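Side-chain contacts in sulfate transporter 4.1, chloroplastic (Arabidopsis thaliana, PDB 7LHV), which carries sulfate across the membrane together with protons, as a secondary active symporter of the SLC26/SulP family: residues 102-107 / 281-286; 342-347 / 386-391; 356-361 / 396-401. All coordinates share one frame; numbering follows the deposited sequence. Where two conformers were deposited one is given.

Contact 1: residues 102-107 / 281-286; sequences GITVGI and LQFLRA
Thr104 meets Ala286 through its methyl group, because CG2 stands anti to the backbone N while OG1 (chi1 -63°) lies beside that N. This is helix-against-helix packing inside the SLC26 transmembrane domain: helix 91-119, probably a core-domain helix as in related structures, is approached by the first turn of helix 284-300, which would belong to the gate domain. Thr104 CG2 lies 3.4 Å from Ala286 CB, methyl against methyl, where the CA atoms of the two residues come within 6.4 Å. The same CB also lies 4.0 Å from Thr104 O, so the alanine rests against both the side chain and the backbone of the threonine. Thr104 OG1 spends its hydrogen bond within its own helix, on Met100 O. That hydroxyl therefore meets the Phe283 ring only by packing, OG1 sitting obliquely to it at 4.2 Å from CE1. Val396 of helix 391-399 also touches Thr104, so a third helix closes in on the site. One turn further along, Ile107 lies on the surface, perhaps toward lipid. Its CG2 branch, likewise anti to the backbone N, comes to 4.1 Å from Ala286 O.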
ATOM      1  N   GLY A 102      38.411  -9.478 -14.164  1.00 66.42           N
ATOM      2  CA  GLY A 102      38.393 -10.251 -12.935  1.00 66.42           C
ATOM      3  C   GLY A 102      39.534  -9.895 -12.006  1.00 66.42           C
ATOM      4  O   GLY A 102      39.334  -9.752 -10.798  1.00 66.42           O
ATOM      5  N   ILE A 103      40.743  -9.741 -12.552  1.00 65.90           N
ATOM      6  CA  ILE A 103      41.880  -9.344 -11.725  1.00 65.90           C
ATOM      7  C   ILE A 103      41.630  -7.976 -11.106  1.00 65.90           C
ATOM      8  O   ILE A 103      41.860  -7.761  -9.908  1.00 65.90           O
ATOM      9  CB  ILE A 103      43.178  -9.364 -12.551  1.00 65.90           C
ATOM     10  CG1 ILE A 103      43.624 -10.802 -12.812  1.00 65.90           C
ATOM     11  CG2 ILE A 103      44.275  -8.588 -11.846  1.00 65.90           C
ATOM     12  CD1 ILE A 103      44.765 -10.917 -13.792  1.00 65.90           C
ATOM     13  N   THR A 104      41.138  -7.033 -11.914  1.00 65.66           N
ATOM     14  CA  THR A 104      40.874  -5.685 -11.423  1.00 65.66           C
ATOM     15  C   THR A 104      39.835  -5.695 -10.308  1.00 65.66           C
ATOM     16  O   THR A 104      40.018  -5.059  -9.260  1.00 65.66           O
ATOM     17  CB  THR A 104      40.413  -4.810 -12.587  1.00 65.66           C
ATOM     18  OG1 THR A 104      41.465  -4.711 -13.556  1.00 65.66           O
ATOM     19  CG2 THR A 104      40.047  -3.430 -12.113  1.00 65.66           C
ATOM     20  N   VAL A 105      38.742  -6.434 -10.505  1.00 61.87           N
ATOM     21  CA  VAL A 105      37.677  -6.463  -9.511  1.00 61.87           C
ATOM     22  C   VAL A 105      38.148  -7.155  -8.238  1.00 61.87           C
ATOM     23  O   VAL A 105      37.822  -6.718  -7.134  1.00 61.87           O
ATOM     24  CB  VAL A 105      36.417  -7.125 -10.093  1.00 61.87           C
ATOM     25  CG1 VAL A 105      35.431  -7.454  -8.990  1.00 61.87           C
ATOM     26  CG2 VAL A 105      35.774  -6.207 -11.108  1.00 61.87           C
ATOM     27  N   GLY A 106      38.919  -8.238  -8.360  1.00 61.41           N
ATOM     28  CA  GLY A 106      39.429  -8.898  -7.168  1.00 61.41           C
ATOM     29  C   GLY A 106      40.369  -8.017  -6.369  1.00 61.41           C
ATOM     30  O   GLY A 106      40.316  -7.990  -5.132  1.00 61.41           O
ATOM     31  N   ILE A 107      41.241  -7.282  -7.064  1.00 59.55           N
ATOM     32  CA  ILE A 107      42.144  -6.357  -6.384  1.00 59.55           C
ATOM     33  C   ILE A 107      41.353  -5.272  -5.669  1.00 59.55           C
ATOM     34  O   ILE A 107      41.662  -4.909  -4.529  1.00 59.55           O
ATOM     35  CB  ILE A 107      43.156  -5.765  -7.383  1.00 59.55           C
ATOM     36  CG1 ILE A 107      44.222  -6.801  -7.735  1.00 59.55           C
ATOM     37  CG2 ILE A 107      43.804  -4.516  -6.818  1.00 59.55           C
ATOM     38  CD1 ILE A 107      45.181  -6.346  -8.807  1.00 59.55           C
ATOM     39  N   LEU A 281      43.409   6.650 -17.641  1.00 99.69           N
ATOM     40  CA  LEU A 281      43.975   6.346 -16.327  1.00 99.69           C
ATOM     41  C   LEU A 281      42.876   6.122 -15.293  1.00 99.69           C
ATOM     42  O   LEU A 281      42.874   6.712 -14.215  1.00 99.69           O
ATOM     43  CB  LEU A 281      44.911   7.471 -15.900  1.00 99.69           C
ATOM     44  CG  LEU A 281      46.001   7.134 -14.886  1.00 99.69           C
ATOM     45  CD1 LEU A 281      46.985   6.136 -15.471  1.00 99.69           C
ATOM     46  CD2 LEU A 281      46.716   8.397 -14.440  1.00 99.69           C
ATOM     47  N   GLN A 282      41.927   5.250 -15.623  1.00 94.78           N
ATOM     48  CA  GLN A 282      40.762   5.003 -14.785  1.00 94.78           C
ATOM     49  C   GLN A 282      40.902   3.759 -13.920  1.00 94.78           C
ATOM     50  O   GLN A 282      39.971   3.431 -13.178  1.00 94.78           O
ATOM     51  CB  GLN A 282      39.508   4.885 -15.655  1.00 94.78           C
ATOM     52  CG  GLN A 282      39.415   3.581 -16.425  1.00 94.78           C
ATOM     53  CD  GLN A 282      38.226   3.543 -17.356  1.00 94.78           C
ATOM     54  OE1 GLN A 282      37.240   4.253 -17.152  1.00 94.78           O
ATOM     55  NE2 GLN A 282      38.306   2.708 -18.385  1.00 94.78           N
ATOM     56  N   PHE A 283      42.033   3.059 -13.991  1.00 92.87           N
ATOM     57  CA  PHE A 283      42.235   1.886 -13.155  1.00 92.87           C
ATOM     58  C   PHE A 283      42.558   2.247 -11.713  1.00 92.87           C
ATOM     59  O   PHE A 283      42.440   1.387 -10.833  1.00 92.87           O
ATOM     60  CB  PHE A 283      43.351   1.013 -13.731  1.00 92.87           C
ATOM     61  CG  PHE A 283      42.979   0.326 -15.014  1.00 92.87           C
ATOM     62  CD1 PHE A 283      42.164  -0.796 -15.002  1.00 92.87           C
ATOM     63  CD2 PHE A 283      43.440   0.801 -16.231  1.00 92.87           C
ATOM     64  CE1 PHE A 283      41.819  -1.432 -16.180  1.00 92.87           C
ATOM     65  CE2 PHE A 283      43.098   0.170 -17.411  1.00 92.87           C
ATOM     66  CZ  PHE A 283      42.285  -0.948 -17.386  1.00 92.87           C
ATOM     67  N   LEU A 284      42.946   3.498 -11.453  1.00 84.54           N
ATOM     68  CA  LEU A 284      43.292   3.906 -10.096  1.00 84.54           C
ATOM     69  C   LEU A 284      42.131   3.708  -9.135  1.00 84.54           C
ATOM     70  O   LEU A 284      42.349   3.384  -7.963  1.00 84.54           O
ATOM     71  CB  LEU A 284      43.744   5.365 -10.088  1.00 84.54           C
ATOM     72  CG  LEU A 284      45.038   5.667 -10.844  1.00 84.54           C
ATOM     73  CD1 LEU A 284      45.370   7.145 -10.764  1.00 84.54           C
ATOM     74  CD2 LEU A 284      46.181   4.828 -10.300  1.00 84.54           C
ATOM     75  N   ARG A 285      40.894   3.886  -9.612  1.00 80.11           N
ATOM     76  CA  ARG A 285      39.730   3.652  -8.764  1.00 80.11           C
ATOM     77  C   ARG A 285      39.748   2.249  -8.178  1.00 80.11           C
ATOM     78  O   ARG A 285      39.360   2.042  -7.022  1.00 80.11           O
ATOM     79  CB  ARG A 285      38.443   3.868  -9.557  1.00 80.11           C
ATOM     80  CG  ARG A 285      38.050   5.318  -9.744  1.00 80.11           C
ATOM     81  CD  ARG A 285      36.744   5.410 -10.508  1.00 80.11           C
ATOM     82  NE  ARG A 285      35.693   4.644  -9.851  1.00 80.11           N
ATOM     83  CZ  ARG A 285      34.652   4.106 -10.471  1.00 80.11           C
ATOM     84  NH1 ARG A 285      34.491   4.225 -11.780  1.00 80.11           N
ATOM     85  NH2 ARG A 285      33.752   3.431  -9.763  1.00 80.11           N
ATOM     86  N   ALA A 286      40.187   1.267  -8.964  1.00 73.59           N
ATOM     87  CA  ALA A 286      40.302  -0.090  -8.449  1.00 73.59           C
ATOM     88  C   ALA A 286      41.530  -0.265  -7.573  1.00 73.59           C
ATOM     89  O   ALA A 286      41.508  -1.076  -6.640  1.00 73.59           O
ATOM     90  CB  ALA A 286      40.342  -1.086  -9.601  1.00 73.59           C
TER

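Contact 2: residues 342-347 / 386-391; sequences GVAILE and PATGSF. With SO4 (sulfate ion), chain D.
Glu347 OE1 accepts a hydrogen bond from a water at 2.7 Å, and that same water also donates, weakly, to Gly389 O at 3.3 Å. The carboxylate of helix 330-358 is thus linked, loosely, through one water to the backbone just ahead of helix 391-399. CG of Glu347 sits anti to its carbonyl carbon (chi1 -67°) and the chain then runs extended, which carries the carboxylate across to the Phe391 ring. OE1 comes in at the ring's edge, 3.6 Å from CE2, with the two flat groups turned 77° apart; Phe391 was modelled in two conformers, so this edge contact describes one of them. The short strand 388-389 and the helix that follows form one of the broken membrane spans of the SLC26 fold, and strand 149-150, leading into helix 153-166, pairs antiparallel with strand 388-389. Between the starts of those two helices lies a sulfate ion, as expected for the substrate site. Phe391 N donates to sulfate O2 at 2.7 Å, the N-H···O angle being 141°, while Ala153 N and Ser392 OG supply further bonds. One turn earlier on the helix, Ala344 CB packs on Thr388 CG2 at 4.0 Å, methyl to methyl.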
ATOM      1  N   GLY A 342      14.633  -6.621   0.084  1.00 49.37           N
ATOM      2  CA  GLY A 342      14.095  -5.492  -0.653  1.00 49.37           C
ATOM      3  C   GLY A 342      15.183  -4.713  -1.361  1.00 49.37           C
ATOM      4  O   GLY A 342      15.033  -4.339  -2.527  1.00 49.37           O
ATOM      5  N   VAL A 343      16.315  -4.510  -0.684  1.00 51.76           N
ATOM      6  CA  VAL A 343      17.450  -3.842  -1.312  1.00 51.76           C
ATOM      7  C   VAL A 343      17.845  -4.575  -2.585  1.00 51.76           C
ATOM      8  O   VAL A 343      17.997  -3.967  -3.653  1.00 51.76           O
ATOM      9  CB  VAL A 343      18.625  -3.746  -0.326  1.00 51.76           C
ATOM     10  CG1 VAL A 343      19.900  -3.374  -1.054  1.00 51.76           C
ATOM     11  CG2 VAL A 343      18.316  -2.737   0.766  1.00 51.76           C
ATOM     12  N   ALA A 344      17.963  -5.902  -2.505  1.00 50.72           N
ATOM     13  CA  ALA A 344      18.334  -6.674  -3.682  1.00 50.72           C
ATOM     14  C   ALA A 344      17.310  -6.519  -4.794  1.00 50.72           C
ATOM     15  O   ALA A 344      17.670  -6.548  -5.975  1.00 50.72           O
ATOM     16  CB  ALA A 344      18.498  -8.146  -3.318  1.00 50.72           C
ATOM     17  N   ILE A 345      16.033  -6.360  -4.444  1.00 51.35           N
ATOM     18  CA  ILE A 345      15.019  -6.146  -5.468  1.00 51.35           C
ATOM     19  C   ILE A 345      15.169  -4.761  -6.081  1.00 51.35           C
ATOM     20  O   ILE A 345      14.971  -4.575  -7.287  1.00 51.35           O
ATOM     21  CB  ILE A 345      13.614  -6.367  -4.885  1.00 51.35           C
ATOM     22  CG1 ILE A 345      13.437  -7.827  -4.476  1.00 51.35           C
ATOM     23  CG2 ILE A 345      12.548  -5.976  -5.886  1.00 51.35           C
ATOM     24  CD1 ILE A 345      12.179  -8.087  -3.696  1.00 51.35           C
ATOM     25  N   LEU A 346      15.540  -3.773  -5.271  1.00 52.24           N
ATOM     26  CA  LEU A 346      15.511  -2.391  -5.730  1.00 52.24           C
ATOM     27  C   LEU A 346      16.838  -1.940  -6.323  1.00 52.24           C
ATOM     28  O   LEU A 346      16.848  -1.191  -7.306  1.00 52.24           O
ATOM     29  CB  LEU A 346      15.118  -1.468  -4.576  1.00 52.24           C
ATOM     30  CG  LEU A 346      13.668  -1.584  -4.107  1.00 52.24           C
ATOM     31  CD1 LEU A 346      13.439  -0.725  -2.880  1.00 52.24           C
ATOM     32  CD2 LEU A 346      12.711  -1.199  -5.216  1.00 52.24           C
ATOM     33  N   GLU A 347      17.959  -2.377  -5.754  1.00 55.18           N
ATOM     34  CA  GLU A 347      19.273  -1.907  -6.180  1.00 55.18           C
ATOM     35  C   GLU A 347      19.989  -2.906  -7.082  1.00 55.18           C
ATOM     36  O   GLU A 347      20.357  -2.567  -8.210  1.00 55.18           O
ATOM     37  CB  GLU A 347      20.130  -1.580  -4.954  1.00 55.18           C
ATOM     38  CG  GLU A 347      19.624  -0.393  -4.161  1.00 55.18           C
ATOM     39  CD  GLU A 347      20.476  -0.102  -2.945  1.00 55.18           C
ATOM     40  OE1 GLU A 347      21.390  -0.901  -2.653  1.00 55.18           O
ATOM     41  OE2 GLU A 347      20.234   0.928  -2.283  1.00 55.18           O
ATOM     42  N   PRO A 386      25.255 -11.870   4.101  1.00 46.89           N
ATOM     43  CA  PRO A 386      24.546 -11.566   2.847  1.00 46.89           C
ATOM     44  C   PRO A 386      25.367 -10.725   1.878  1.00 46.89           C
ATOM     45  O   PRO A 386      26.042  -9.770   2.266  1.00 46.89           O
ATOM     46  CB  PRO A 386      23.306 -10.805   3.322  1.00 46.89           C
ATOM     47  CG  PRO A 386      23.086 -11.257   4.686  1.00 46.89           C
ATOM     48  CD  PRO A 386      24.435 -11.507   5.272  1.00 46.89           C
ATOM     49  N   ALA A 387      25.294 -11.094   0.602  1.00 48.16           N
ATOM     50  CA  ALA A 387      26.047 -10.442  -0.457  1.00 48.16           C
ATOM     51  C   ALA A 387      25.107 -10.091  -1.599  1.00 48.16           C
ATOM     52  O   ALA A 387      24.346 -10.946  -2.063  1.00 48.16           O
ATOM     53  CB  ALA A 387      27.173 -11.345  -0.965  1.00 48.16           C
ATOM     54  N   THR A 388      25.161  -8.838  -2.050  1.00 49.88           N
ATOM     55  CA  THR A 388      24.353  -8.398  -3.180  1.00 49.88           C
ATOM     56  C   THR A 388      25.218  -7.684  -4.211  1.00 49.88           C
ATOM     57  O   THR A 388      26.444  -7.647  -4.079  1.00 49.88           O
ATOM     58  CB  THR A 388      23.222  -7.478  -2.718  1.00 49.88           C
ATOM     59  OG1 THR A 388      23.770  -6.368  -1.998  1.00 49.88           O
ATOM     60  CG2 THR A 388      22.254  -8.229  -1.819  1.00 49.88           C
ATOM     61  N   GLY A 389      24.590  -7.118  -5.237  1.00 52.71           N
ATOM     62  CA  GLY A 389      25.338  -6.403  -6.253  1.00 52.71           C
ATOM     63  C   GLY A 389      25.953  -5.125  -5.715  1.00 52.71           C
ATOM     64  O   GLY A 389      25.423  -4.479  -4.813  1.00 52.71           O
ATOM     65  N   SER A 390      27.093  -4.755  -6.289  1.00 54.61           N
ATOM     66  CA  SER A 390      27.864  -3.603  -5.844  1.00 54.61           C
ATOM     67  C   SER A 390      27.801  -2.505  -6.893  1.00 54.61           C
ATOM     68  O   SER A 390      28.065  -2.753  -8.070  1.00 54.61           O
ATOM     69  CB  SER A 390      29.319  -3.991  -5.585  1.00 54.61           C
ATOM     70  OG  SER A 390      29.397  -5.107  -4.722  1.00 54.61           O
ATOM     71  N   PHE A 391      27.447  -1.293  -6.458  0.50 56.97           N
ATOM     72  CA  PHE A 391      27.425  -0.154  -7.370  0.50 56.97           C
ATOM     73  C   PHE A 391      28.821   0.164  -7.887  0.50 56.97           C
ATOM     74  O   PHE A 391      28.993   0.499  -9.064  0.50 56.97           O
ATOM     75  CB  PHE A 391      26.836   1.070  -6.673  0.50 56.97           C
ATOM     76  CG  PHE A 391      25.338   1.056  -6.572  0.50 56.97           C
ATOM     77  CD1 PHE A 391      24.555   1.585  -7.584  0.50 56.97           C
ATOM     78  CD2 PHE A 391      24.714   0.536  -5.452  0.50 56.97           C
ATOM     79  CE1 PHE A 391      23.178   1.578  -7.485  0.50 56.97           C
ATOM     80  CE2 PHE A 391      23.340   0.528  -5.349  0.50 56.97           C
ATOM     81  CZ  PHE A 391      22.571   1.049  -6.366  0.50 56.97           C
TER
HETATM   82  S   SO4 D1002      28.976  -0.354  -2.885  1.00 61.42           S
HETATM   83  O1  SO4 D1002      29.495   0.926  -3.353  1.00 61.42           O
HETATM   84  O2  SO4 D1002      27.946  -0.821  -3.804  1.00 61.42           O
HETATM   85  O3  SO4 D1002      28.394  -0.182  -1.561  1.00 61.42           O
HETATM   86  O4  SO4 D1002      30.060  -1.329  -2.820  1.00 61.42           O
HETATM   87  O   HOH W   1      22.888  -2.995  -3.305  1.00 53.52           O

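Contact 3: residues 356-361 / 396-401; sequences AAKNRY and VNNESE
This is a small polar contact on the protein surface, made where helix 330-358 has just ended and on the C-terminal part of helix 391-399. A single amide-to-amide hydrogen bond carries it. Asn359 ND2 donates to Asn398 OD1 at 3.2 Å, and the N-H···O angle of 174° makes the bond nearly straight. The donor lies in the carbonyl plane of Asn398, and OD1 in turn lies almost in the amide plane of Asn359, yet the two amides stand close to perpendicular, 87° apart. Asn398 reaches across because its CG is anti to the backbone N (chi1 -163°). Asn359 ND2 also binds Leu355 O in the last turn of its own helix, and this second bond helps fix how the amide is turned. Beside it Lys358, bent at its last two torsions, brings CE to 3.4 Å from Asn398 ND2, so this one methylene meets the amide's nitrogen, the two side chains crossing at a slant. With an alanine in place of Asn359, Asn398 OD1 and Leu355 O would probably both lose this donor, and the Asn398 amide would be freer to turn. Past Asn359 the chain takes a left-handed conformation at Arg360, and Tyr361 N returns to Ala356 O at 3.3 Å. Arg360 makes a salt bridge to Asp557 of the second subunit, and Ala357 O accepts a hydrogen bond from Arg600 of that subunit. Both partners belong to its STAS domain, an arrangement typical of SLC26 dimers, in which one subunit's STAS domain packs against the membrane domain of the other.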
ATOM      1  N   ALA A 356      22.579  -4.793 -18.447  1.00 60.27           N
ATOM      2  CA  ALA A 356      22.106  -5.600 -19.566  1.00 60.27           C
ATOM      3  C   ALA A 356      21.642  -4.726 -20.720  1.00 60.27           C
ATOM      4  O   ALA A 356      21.909  -5.031 -21.888  1.00 60.27           O
ATOM      5  CB  ALA A 356      20.982  -6.527 -19.110  1.00 60.27           C
ATOM      6  N   ALA A 357      20.936  -3.635 -20.415  1.00 61.69           N
ATOM      7  CA  ALA A 357      20.516  -2.713 -21.464  1.00 61.69           C
ATOM      8  C   ALA A 357      21.717  -2.054 -22.129  1.00 61.69           C
ATOM      9  O   ALA A 357      21.726  -1.846 -23.348  1.00 61.69           O
ATOM     10  CB  ALA A 357      19.572  -1.658 -20.892  1.00 61.69           C
ATOM     11  N   LYS A 358      22.741  -1.711 -21.343  1.00 65.28           N
ATOM     12  CA  LYS A 358      23.938  -1.106 -21.918  1.00 65.28           C
ATOM     13  C   LYS A 358      24.693  -2.084 -22.810  1.00 65.28           C
ATOM     14  O   LYS A 358      25.208  -1.700 -23.867  1.00 65.28           O
ATOM     15  CB  LYS A 358      24.853  -0.593 -20.808  1.00 65.28           C
ATOM     16  CG  LYS A 358      24.454   0.751 -20.238  1.00 65.28           C
ATOM     17  CD  LYS A 358      25.409   1.175 -19.140  1.00 65.28           C
ATOM     18  CE  LYS A 358      26.833   1.270 -19.661  1.00 65.28           C
ATOM     19  NZ  LYS A 358      26.985   2.340 -20.684  1.00 65.28           N
ATOM     20  N   ASN A 359      24.776  -3.351 -22.404  1.00 68.39           N
ATOM     21  CA  ASN A 359      25.661  -4.317 -23.039  1.00 68.39           C
ATOM     22  C   ASN A 359      24.949  -5.240 -24.022  1.00 68.39           C
ATOM     23  O   ASN A 359      25.537  -6.240 -24.446  1.00 68.39           O
ATOM     24  CB  ASN A 359      26.383  -5.142 -21.975  1.00 68.39           C
ATOM     25  CG  ASN A 359      27.407  -4.330 -21.212  1.00 68.39           C
ATOM     26  OD1 ASN A 359      28.519  -4.109 -21.686  1.00 68.39           O
ATOM     27  ND2 ASN A 359      27.034  -3.877 -20.023  1.00 68.39           N
ATOM     28  N   ARG A 360      23.700  -4.939 -24.379  1.00 74.55           N
ATOM     29  CA  ARG A 360      23.011  -5.594 -25.490  1.00 74.55           C
ATOM     30  C   ARG A 360      22.808  -7.090 -25.241  1.00 74.55           C
ATOM     31  O   ARG A 360      23.220  -7.940 -26.032  1.00 74.55           O
ATOM     32  CB  ARG A 360      23.770  -5.362 -26.801  1.00 74.55           C
ATOM     33  CG  ARG A 360      23.789  -3.926 -27.286  1.00 74.55           C
ATOM     34  CD  ARG A 360      24.541  -3.828 -28.603  1.00 74.55           C
ATOM     35  NE  ARG A 360      24.667  -2.455 -29.074  1.00 74.55           N
ATOM     36  CZ  ARG A 360      23.777  -1.846 -29.844  1.00 74.55           C
ATOM     37  NH1 ARG A 360      22.689  -2.469 -30.269  1.00 74.55           N
ATOM     38  NH2 ARG A 360      23.988  -0.584 -30.206  1.00 74.55           N
ATOM     39  N   TYR A 361      22.157  -7.405 -24.123  1.00 65.86           N
ATOM     40  CA  TYR A 361      21.723  -8.773 -23.878  1.00 65.86           C
ATOM     41  C   TYR A 361      20.483  -8.751 -22.995  1.00 65.86           C
ATOM     42  O   TYR A 361      20.206  -7.768 -22.304  1.00 65.86           O
ATOM     43  CB  TYR A 361      22.839  -9.632 -23.260  1.00 65.86           C
ATOM     44  CG  TYR A 361      23.297  -9.215 -21.879  1.00 65.86           C
ATOM     45  CD1 TYR A 361      24.307  -8.279 -21.716  1.00 65.86           C
ATOM     46  CD2 TYR A 361      22.738  -9.777 -20.742  1.00 65.86           C
ATOM     47  CE1 TYR A 361      24.732  -7.904 -20.460  1.00 65.86           C
ATOM     48  CE2 TYR A 361      23.157  -9.406 -19.482  1.00 65.86           C
ATOM     49  CZ  TYR A 361      24.155  -8.469 -19.348  1.00 65.86           C
ATOM     50  OH  TYR A 361      24.578  -8.094 -18.095  1.00 65.86           O
ATOM     51  N   VAL A 396      33.162  -0.787 -12.097  1.00 64.39           N
ATOM     52  CA  VAL A 396      34.565  -1.041 -12.421  1.00 64.39           C
ATOM     53  C   VAL A 396      34.688  -2.239 -13.354  1.00 64.39           C
ATOM     54  O   VAL A 396      35.525  -2.257 -14.264  1.00 64.39           O
ATOM     55  CB  VAL A 396      35.380  -1.235 -11.131  1.00 64.39           C
ATOM     56  CG1 VAL A 396      36.739  -1.832 -11.438  1.00 64.39           C
ATOM     57  CG2 VAL A 396      35.532   0.089 -10.411  1.00 64.39           C
ATOM     58  N   ASN A 397      33.842  -3.248 -13.156  1.00 66.28           N
ATOM     59  CA  ASN A 397      33.750  -4.345 -14.110  1.00 66.28           C
ATOM     60  C   ASN A 397      33.274  -3.849 -15.471  1.00 66.28           C
ATOM     61  O   ASN A 397      33.718  -4.344 -16.512  1.00 66.28           O
ATOM     62  CB  ASN A 397      32.806  -5.416 -13.567  1.00 66.28           C
ATOM     63  CG  ASN A 397      33.201  -6.808 -13.986  1.00 66.28           C
ATOM     64  OD1 ASN A 397      34.368  -7.078 -14.256  1.00 66.28           O
ATOM     65  ND2 ASN A 397      32.229  -7.709 -14.036  1.00 66.28           N
ATOM     66  N   ASN A 398      32.355  -2.880 -15.479  1.00 69.79           N
ATOM     67  CA  ASN A 398      31.771  -2.418 -16.733  1.00 69.79           C
ATOM     68  C   ASN A 398      32.796  -1.701 -17.606  1.00 69.79           C
ATOM     69  O   ASN A 398      32.940  -2.026 -18.789  1.00 69.79           O
ATOM     70  CB  ASN A 398      30.569  -1.514 -16.461  1.00 69.79           C
ATOM     71  CG  ASN A 398      29.693  -1.332 -17.680  1.00 69.79           C
ATOM     72  OD1 ASN A 398      29.229  -2.305 -18.272  1.00 69.79           O
ATOM     73  ND2 ASN A 398      29.465  -0.085 -18.066  1.00 69.79           N
ATOM     74  N   GLU A 399      33.528  -0.724 -17.055  1.00 74.03           N
ATOM     75  CA  GLU A 399      34.517  -0.102 -17.935  1.00 74.03           C
ATOM     76  C   GLU A 399      35.784  -0.933 -18.086  1.00 74.03           C
ATOM     77  O   GLU A 399      36.658  -0.553 -18.871  1.00 74.03           O
ATOM     78  CB  GLU A 399      34.925   1.328 -17.531  1.00 74.03           C
ATOM     79  CG  GLU A 399      35.738   1.509 -16.259  1.00 74.03           C
ATOM     80  CD  GLU A 399      34.889   1.597 -15.027  1.00 74.03           C
ATOM     81  OE1 GLU A 399      33.708   1.229 -15.105  1.00 74.03           O
ATOM     82  OE2 GLU A 399      35.402   2.050 -13.982  1.00 74.03           O
ATOM     83  N   SER A 400      35.910  -2.046 -17.369  1.00 74.50           N
ATOM     84  CA  SER A 400      36.990  -2.988 -17.635  1.00 74.50           C
ATOM     85  C   SER A 400      36.695  -3.891 -18.823  1.00 74.50           C
ATOM     86  O   SER A 400      37.421  -4.865 -19.040  1.00 74.50           O
ATOM     87  CB  SER A 400      37.269  -3.837 -16.393  1.00 74.50           C
ATOM     88  OG  SER A 400      37.620  -3.018 -15.293  1.00 74.50           O
ATOM     89  N   GLU A 401      35.643  -3.581 -19.585  1.00 79.82           N
ATOM     90  CA  GLU A 401      35.271  -4.325 -20.789  1.00 79.82           C
ATOM     91  C   GLU A 401      34.965  -5.788 -20.476  1.00 79.82           C
ATOM     92  O   GLU A 401      35.261  -6.684 -21.268  1.00 79.82           O
ATOM     93  CB  GLU A 401      36.357  -4.218 -21.862  1.00 79.82           C
ATOM     94  CG  GLU A 401      36.561  -2.815 -22.407  1.00 79.82           C
ATOM     95  CD  GLU A 401      35.366  -2.311 -23.187  1.00 79.82           C
ATOM     96  OE1 GLU A 401      34.676  -3.135 -23.823  1.00 79.82           O
ATOM     97  OE2 GLU A 401      35.118  -1.087 -23.163  1.00 79.82           O
TER

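How the contacts relate
Contacts 1, 2 and 3 all lie in the sulfate permease region. Contact 1 closes along the chain before the others open, whereas the segments of contacts 2 and 3 alternate. Helix 330-358 serves both of these, and strand 388-389 leads directly into helix 391-399; their centres are about 18 Å apart and they do not touch. Contact 1 lies about 15 Å from contact 3, centre to centre, and touches it: Thr104 packs on Val396, Val105 on Asn397, and Arg285 makes a long, weak ion pair with Glu399. Helix 391-399 thus connects the sulfate site to helices 91-119 and 284-300 and, through contact 3, to the subunit interface.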